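Local coordinates for protein pyrethroid hydrolase (PDB 5Y5R) that hydrolyses the ester bond of pyrethroid insecticides such as permethrin and cypermethrin, releasing the alcohol and the cyclopropanecarboxylic acid, at residues 60-65 with 85-90; 129-134 with 148-153. One frame throughout, in Å; residues are numbered along the deposited sequence.

Overall arrangement
The two contacts lie in series along the chain, 60-65 with 85-90 closing before 129-134 with 148-153 opens, and on opposite sides of the chain's centre. Their centres are about 30 Å apart and their nearest atoms about 19 Å, so neither touches the other. Contact 1 joins helices 59-67 and 80-90 over strands 3-9 and 71-77 of the parallel sheet, in the body of the alpha/beta-hydrolase fold. Contact 2 comes after strand 95-101 in the chain, before strand 194-199 resumes the sheet; there helix 126-131 and strand 132-135 meet helix 148-155. One contact thus belongs to the hydrolase core, while the other lines the pocket at the apolar ends of the bound pyrethroid.

Contact 1 of 2, residues 60-65 with 85-90; sequences PVADIL and SWLAQH
Leu-87 lays its two methyls against helix 59-67, overlapping Val-61 with both and Ala-62 and Leu-65 with CD2. The tightest point is Val-61 CG1 to Leu-87 CD1 at 3.5 Å, closer than methyls usually come, and the side chains meet at a slant. Val-61 turns CG1 anti to the backbone N (chi1 172°), which brings this branch to the leucine. Leu-87 CD2, the second arm of its fork, stands 4.3 Å from Leu-65 CD1 and 4.4 Å from Ala-62 CB; the small alanine lets it come within 4.1 Å of the backbone, at Ala-62 N. The short helical segments cross at -42° with axes 11.0 Å apart, a spacing filled by Leu-87 from one helix and by Val-61, Ala-62 and Leu-65 from the other. Beneath them lies the parallel sheet of the alpha/beta-hydrolase fold: Val-61 and Leu-65 rest on Ile-7 of strand 3-9, and Leu-65 and Leu-87 on Leu-74 of strand 71-77. Shortening Leu-87 to an alanine would probably open a gap between the helices and leave Val-61 CG1 without its closest neighbour across the contact. Within helix 80-90, His-90 ND1 donates to Trp-86 O at 3.0 Å, nearly straight at 174°, while the imidazole lies nearly parallel over one face of the indole, displaced toward its rim. With no hydrogen bond joining the two segments, methyl packing holds the helices together, and its strength depends on shape and burial.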
loop_
_atom_site.group_PDB
_atom_site.type_symbol
_atom_site.label_atom_id
_atom_site.label_comp_id
_atom_site.label_asym_id
_atom_site.label_seq_id
_atom_site.Cartn_x
_atom_site.Cartn_y
_atom_site.Cartn_z
ATOM N N PRO A 60 13.930 -3.800 1.854
ATOM C CA PRO A 60 13.460 -5.030 2.504
ATOM C C PRO A 60 12.622 -5.932 1.611
ATOM O O PRO A 60 12.616 -7.142 1.830
ATOM C CB PRO A 60 12.662 -4.510 3.704
ATOM C CG PRO A 60 13.288 -3.214 4.029
ATOM C CD PRO A 60 13.765 -2.628 2.740
ATOM N N VAL A 61 11.882 -5.391 0.643
ATOM C CA VAL A 61 11.134 -6.249 -0.274
ATOM C C VAL A 61 12.039 -6.810 -1.352
ATOM O O VAL A 61 11.973 -8.004 -1.665
ATOM C CB VAL A 61 9.967 -5.473 -0.891
ATOM C CG1 VAL A 61 9.306 -6.298 -2.002
ATOM C CG2 VAL A 61 8.996 -5.067 0.203
ATOM N N ALA A 62 12.939 -5.979 -1.887
ATOM C CA ALA A 62 13.863 -6.466 -2.899
ATOM C C ALA A 62 14.656 -7.640 -2.348
ATOM O O ALA A 62 14.930 -8.607 -3.069
ATOM C CB ALA A 62 14.798 -5.346 -3.358
ATOM N N ASP A 63 15.005 -7.573 -1.054
ATOM C CA ASP A 63 15.645 -8.696 -0.376
ATOM C C ASP A 63 14.778 -9.954 -0.422
ATOM O O ASP A 63 15.280 -11.045 -0.701
ATOM C CB ASP A 63 15.947 -8.349 1.082
ATOM C CG ASP A 63 16.883 -7.149 1.248
ATOM O OD1 ASP A 63 17.650 -6.817 0.313
ATOM O OD2 ASP A 63 16.873 -6.563 2.355
ATOM N N ILE A 64 13.478 -9.826 -0.120
ATOM C CA ILE A 64 12.612 -11.003 -0.094
ATOM C C ILE A 64 12.488 -11.581 -1.495
ATOM O O ILE A 64 12.677 -12.784 -1.710
ATOM C CB ILE A 64 11.219 -10.661 0.470
ATOM C CG1 ILE A 64 11.259 -10.379 1.972
ATOM C CG2 ILE A 64 10.236 -11.862 0.228
ATOM C CD1 ILE A 64 9.932 -9.906 2.507
ATOM N N LEU A 65 12.232 -10.710 -2.476
ATOM C CA LEU A 65 12.103 -11.136 -3.864
ATOM C C LEU A 65 13.368 -11.831 -4.351
ATOM O O LEU A 65 13.310 -12.688 -5.241
ATOM C CB LEU A 65 11.788 -9.938 -4.768
ATOM C CG LEU A 65 10.450 -9.197 -4.684
ATOM C CD1 LEU A 65 10.465 -7.831 -5.433
ATOM C CD2 LEU A 65 9.383 -10.078 -5.230
ATOM N N SER A 85 4.793 -0.172 -7.352
ATOM C CA SER A 85 5.102 0.323 -8.687
ATOM C C SER A 85 6.612 0.502 -8.877
ATOM O O SER A 85 7.171 0.192 -9.936
ATOM C CB SER A 85 4.358 1.641 -8.919
ATOM O OG SER A 85 2.952 1.465 -8.837
ATOM N N TRP A 86 7.290 1.070 -7.884
ATOM C CA TRP A 86 8.728 1.232 -8.016
ATOM C C TRP A 86 9.417 -0.126 -8.110
ATOM O O TRP A 86 10.248 -0.354 -8.994
ATOM C CB TRP A 86 9.260 2.056 -6.844
ATOM C CG TRP A 86 10.639 2.560 -7.067
ATOM C CD1 TRP A 86 11.005 3.807 -7.464
ATOM C CD2 TRP A 86 11.853 1.822 -6.880
ATOM N NE1 TRP A 86 12.374 3.895 -7.548
ATOM C CE2 TRP A 86 12.914 2.682 -7.198
ATOM C CE3 TRP A 86 12.142 0.512 -6.485
ATOM C CZ2 TRP A 86 14.241 2.275 -7.130
ATOM C CZ3 TRP A 86 13.472 0.112 -6.409
ATOM C CH2 TRP A 86 14.494 0.992 -6.737
ATOM N N LEU A 87 9.034 -1.054 -7.239
ATOM C CA LEU A 87 9.611 -2.398 -7.245
ATOM C C LEU A 87 9.309 -3.150 -8.534
ATOM O O LEU A 87 10.179 -3.838 -9.079
ATOM C CB LEU A 87 9.060 -3.182 -6.068
ATOM C CG LEU A 87 9.676 -2.877 -4.703
ATOM C CD1 LEU A 87 8.706 -3.263 -3.585
ATOM C CD2 LEU A 87 10.946 -3.632 -4.586
ATOM N N ALA A 88 8.104 -2.984 -9.073
ATOM C CA ALA A 88 7.753 -3.737 -10.268
ATOM C C ALA A 88 8.708 -3.386 -11.388
ATOM O O ALA A 88 9.192 -4.269 -12.106
ATOM C CB ALA A 88 6.305 -3.441 -10.671
ATOM N N GLN A 89 9.090 -2.108 -11.455
ATOM C CA GLN A 89 9.941 -1.627 -12.527
ATOM C C GLN A 89 11.349 -2.179 -12.414
ATOM O O GLN A 89 11.984 -2.460 -13.436
ATOM C CB GLN A 89 9.925 -0.091 -12.545
ATOM C CG GLN A 89 10.967 0.587 -13.427
ATOM C CD GLN A 89 10.838 0.147 -14.861
ATOM O OE1 GLN A 89 9.753 -0.194 -15.301
ATOM N NE2 GLN A 89 11.929 0.213 -15.611
ATOM N N HIS A 90 11.858 -2.345 -11.199
ATOM C CA HIS A 90 13.232 -2.790 -11.046
ATOM C C HIS A 90 13.355 -4.295 -10.875
ATOM O O HIS A 90 14.441 -4.839 -11.101
ATOM C CB HIS A 90 13.911 -2.071 -9.878
ATOM C CG HIS A 90 14.039 -0.587 -10.083
ATOM N ND1 HIS A 90 12.982 0.283 -9.947
ATOM C CD2 HIS A 90 15.092 0.165 -10.483
ATOM C CE1 HIS A 90 13.380 1.514 -10.232
ATOM N NE2 HIS A 90 14.661 1.470 -10.553
#

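Contact 2 of 2, residues 129-134 with 148-153; sequences LDLIQP and LERLRE. With 8NL ((2-methyl-3-phenyl-phenyl)methyl (1~{S})-3-[(~{E})-2-chloranyl-3,3,3-tris(fluoranyl)prop-1-enyl]-2,2-dimethyl-cyclopropane-1-carboxylate), chain G.
Leu-131 and Leu-151 mark the closest backbone approach, their CA atoms 7.0 Å apart, where helix 126-131 ends and Ile-132 leaves helical geometry to start a strand. Leu-131 reaches toward helix 148-155, its CB 3.8 Å from Leu-151 CD2, as the two leucines lie alongside, pointing opposite ways. CD2 of Leu-131 also touches the aliphatic stem of Arg-150, 3.8 Å from its CG, the two side chains lying roughly perpendicular. A bend at chi2 (68°) turns the arginine's stem. Long and charge-tipped, Arg-150 suits this exposed edge, offering methylenes to the leucine. Both segments belong to the insertion between sheet strands 95-101 and 194-199, where alpha/beta hydrolases commonly carry their cap, and contribute Leu-129, Ile-132 and Leu-151 to the pyrethroid pocket; Leu-151 and Ile-132 also pack on Ala-143 of strand 140-143. Leu-151 CD2 meets the ligand's terminal phenyl at C11, 3.7 Å away. At the other end of the ligand, Ile-132 CG1 lies 3.8 Å from F2 of the trifluoromethyl group, and Leu-129 CD2 is 3.9 Å from the chlorine. Branched aliphatic residues suit these apolar groups, whereas the ligand is also hydrogen-bonded to Ser-78, His-230 and the backbone N of Ala-12.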
loop_
_atom_site.group_PDB
_atom_site.type_symbol
_atom_site.label_atom_id
_atom_site.label_comp_id
_atom_site.label_asym_id
_atom_site.label_seq_id
_atom_site.Cartn_x
_atom_site.Cartn_y
_atom_site.Cartn_z
ATOM N N LEU A 129 -4.685 15.076 4.992
ATOM C CA LEU A 129 -3.845 16.263 5.155
ATOM C C LEU A 129 -4.238 17.056 6.393
ATOM O O LEU A 129 -3.400 17.770 6.965
ATOM C CB LEU A 129 -3.896 17.169 3.920
ATOM C CG LEU A 129 -3.454 16.585 2.585
ATOM C CD1 LEU A 129 -3.625 17.606 1.469
ATOM C CD2 LEU A 129 -2.019 16.119 2.655
ATOM N N ASP A 130 -5.498 16.944 6.820
ATOM C CA ASP A 130 -5.953 17.626 8.029
ATOM C C ASP A 130 -5.318 17.027 9.283
ATOM O O ASP A 130 -4.894 17.757 10.185
ATOM C CB ASP A 130 -7.478 17.486 8.129
ATOM C CG ASP A 130 -8.060 18.121 9.386
ATOM O OD1 ASP A 130 -7.947 19.343 9.519
ATOM O OD2 ASP A 130 -8.617 17.431 10.256
ATOM N N LEU A 131 -5.209 15.697 9.332
ATOM C CA LEU A 131 -4.859 14.958 10.541
ATOM C C LEU A 131 -3.411 14.525 10.605
ATOM O O LEU A 131 -2.959 14.103 11.673
ATOM C CB LEU A 131 -5.742 13.707 10.664
ATOM C CG LEU A 131 -7.215 13.981 10.961
ATOM C CD1 LEU A 131 -8.064 12.782 10.642
ATOM C CD2 LEU A 131 -7.417 14.412 12.412
ATOM N N ILE A 132 -2.712 14.552 9.481
ATOM C CA ILE A 132 -1.311 14.192 9.367
ATOM C C ILE A 132 -0.570 15.458 8.984
ATOM O O ILE A 132 -0.858 16.057 7.939
ATOM C CB ILE A 132 -1.097 13.097 8.317
ATOM C CG1 ILE A 132 -1.969 11.866 8.621
ATOM C CG2 ILE A 132 0.370 12.777 8.188
ATOM C CD1 ILE A 132 -1.582 11.085 9.861
ATOM N N GLN A 133 0.384 15.862 9.810
ATOM C CA GLN A 133 1.023 17.158 9.676
ATOM C C GLN A 133 2.523 17.048 9.426
ATOM O O GLN A 133 3.132 16.007 9.693
ATOM C CB GLN A 133 0.741 18.017 10.912
ATOM C CG GLN A 133 -0.743 18.122 11.207
ATOM C CD GLN A 133 -1.015 18.770 12.551
ATOM O OE1 GLN A 133 -0.270 18.571 13.519
ATOM N NE2 GLN A 133 -2.098 19.544 12.624
ATOM N N PRO A 134 3.122 18.059 8.801
ATOM C CA PRO A 134 4.565 18.015 8.533
ATOM C C PRO A 134 5.400 18.236 9.795
ATOM O O PRO A 134 4.972 18.922 10.725
ATOM C CB PRO A 134 4.777 19.169 7.547
ATOM C CG PRO A 134 3.355 19.493 7.002
ATOM C CD PRO A 134 2.468 19.220 8.164
ATOM N N LEU A 148 -7.481 12.372 18.983
ATOM C CA LEU A 148 -7.342 10.912 18.966
ATOM C C LEU A 148 -8.578 10.221 18.390
ATOM O O LEU A 148 -8.463 9.352 17.520
ATOM C CB LEU A 148 -7.082 10.419 20.391
ATOM C CG LEU A 148 -5.774 11.059 20.865
ATOM C CD1 LEU A 148 -5.394 10.704 22.327
ATOM C CD2 LEU A 148 -4.659 10.726 19.887
ATOM N N GLU A 149 -9.767 10.585 18.871
ATOM C CA GLU A 149 -10.982 9.927 18.393
ATOM C C GLU A 149 -11.187 10.192 16.910
ATOM O O GLU A 149 -11.649 9.316 16.174
ATOM C CB GLU A 149 -12.197 10.391 19.196
ATOM C CG GLU A 149 -13.581 9.890 18.704
ATOM C CD GLU A 149 -13.716 8.354 18.663
ATOM O OE1 GLU A 149 -12.840 7.658 19.197
ATOM O OE2 GLU A 149 -14.713 7.846 18.102
ATOM N N ARG A 150 -10.883 11.413 16.458
ATOM C CA ARG A 150 -10.920 11.687 15.025
ATOM C C ARG A 150 -9.958 10.780 14.266
ATOM O O ARG A 150 -10.285 10.280 13.182
ATOM C CB ARG A 150 -10.563 13.151 14.774
ATOM C CG ARG A 150 -10.962 13.655 13.445
ATOM C CD ARG A 150 -12.458 13.727 13.324
ATOM N NE ARG A 150 -12.841 13.976 11.939
ATOM C CZ ARG A 150 -13.770 13.278 11.302
ATOM N NH1 ARG A 150 -14.415 12.333 11.956
ATOM N NH2 ARG A 150 -14.059 13.537 10.037
ATOM N N LEU A 151 -8.749 10.582 14.804
ATOM C CA LEU A 151 -7.776 9.723 14.145
ATOM C C LEU A 151 -8.299 8.310 14.034
ATOM O O LEU A 151 -8.116 7.656 12.999
ATOM C CB LEU A 151 -6.443 9.701 14.898
ATOM C CG LEU A 151 -5.569 10.938 14.892
ATOM C CD1 LEU A 151 -4.394 10.762 15.877
ATOM C CD2 LEU A 151 -5.080 11.191 13.463
ATOM N N ARG A 152 -8.925 7.814 15.110
ATOM C CA ARG A 152 -9.456 6.452 15.119
ATOM C C ARG A 152 -10.604 6.299 14.133
ATOM O O ARG A 152 -10.610 5.378 13.297
ATOM C CB ARG A 152 -9.962 6.074 16.509
ATOM C CG ARG A 152 -10.397 4.589 16.587
ATOM C CD ARG A 152 -11.368 4.347 17.723
ATOM N NE ARG A 152 -12.673 5.012 17.587
ATOM C CZ ARG A 152 -13.701 4.514 16.886
ATOM N NH1 ARG A 152 -13.578 3.343 16.268
ATOM N NH2 ARG A 152 -14.864 5.148 16.841
ATOM N N GLU A 153 -11.595 7.192 14.225
ATOM C CA GLU A 153 -12.782 7.001 13.403
ATOM C C GLU A 153 -12.488 7.193 11.929
ATOM O O GLU A 153 -13.251 6.686 11.101
ATOM C CB GLU A 153 -13.931 7.916 13.804
ATOM C CG GLU A 153 -13.645 9.363 13.764
ATOM C CD GLU A 153 -14.691 10.172 14.499
ATOM O OE1 GLU A 153 -15.468 9.617 15.309
ATOM O OE2 GLU A 153 -14.773 11.372 14.227
HETATM C C 8NL G . -1.716 6.726 8.603
HETATM C C8 8NL G . -2.003 5.680 12.512
HETATM C C9 8NL G . -1.689 6.396 13.663
HETATM C C10 8NL G . -2.139 7.699 13.822
HETATM C C11 8NL G . -2.906 8.233 12.789
HETATM C C12 8NL G . -3.213 7.497 11.644
HETATM C C13 8NL G . -2.423 4.720 6.425
HETATM O O 8NL G . -2.775 5.900 5.664
HETATM CL CL 8NL G . -2.543 12.274 2.441
HETATM C C21 8NL G . -2.149 10.647 3.001
HETATM C C22 8NL G . -1.390 10.521 4.301
HETATM F F2 8NL G . -2.231 10.097 5.228
HETATM F F1 8NL G . -0.356 9.707 4.222
HETATM F F 8NL G . -0.943 11.720 4.611
HETATM C C20 8NL G . -2.567 9.588 2.307
HETATM C C16 8NL G . -2.224 8.178 2.735
HETATM C C17 8NL G . -3.134 7.258 1.928
HETATM C C18 8NL G . -1.980 6.896 1.005
HETATM C C19 8NL G . -4.296 7.992 1.240
HETATM C C15 8NL G . -3.169 7.243 3.484
HETATM C C14 8NL G . -2.361 6.201 4.262
HETATM O O1 8NL G . -1.363 5.684 3.756
HETATM C C2 8NL G . -2.872 4.631 7.893
HETATM C C3 8NL G . -3.636 3.519 8.224
HETATM C C4 8NL G . -4.112 3.304 9.517
HETATM C C5 8NL G . -3.788 4.197 10.534
HETATM C C6 8NL G . -3.028 5.329 10.266
HETATM C C1 8NL G . -2.557 5.538 8.938
HETATM C C7 8NL G . -2.750 6.208 11.474
#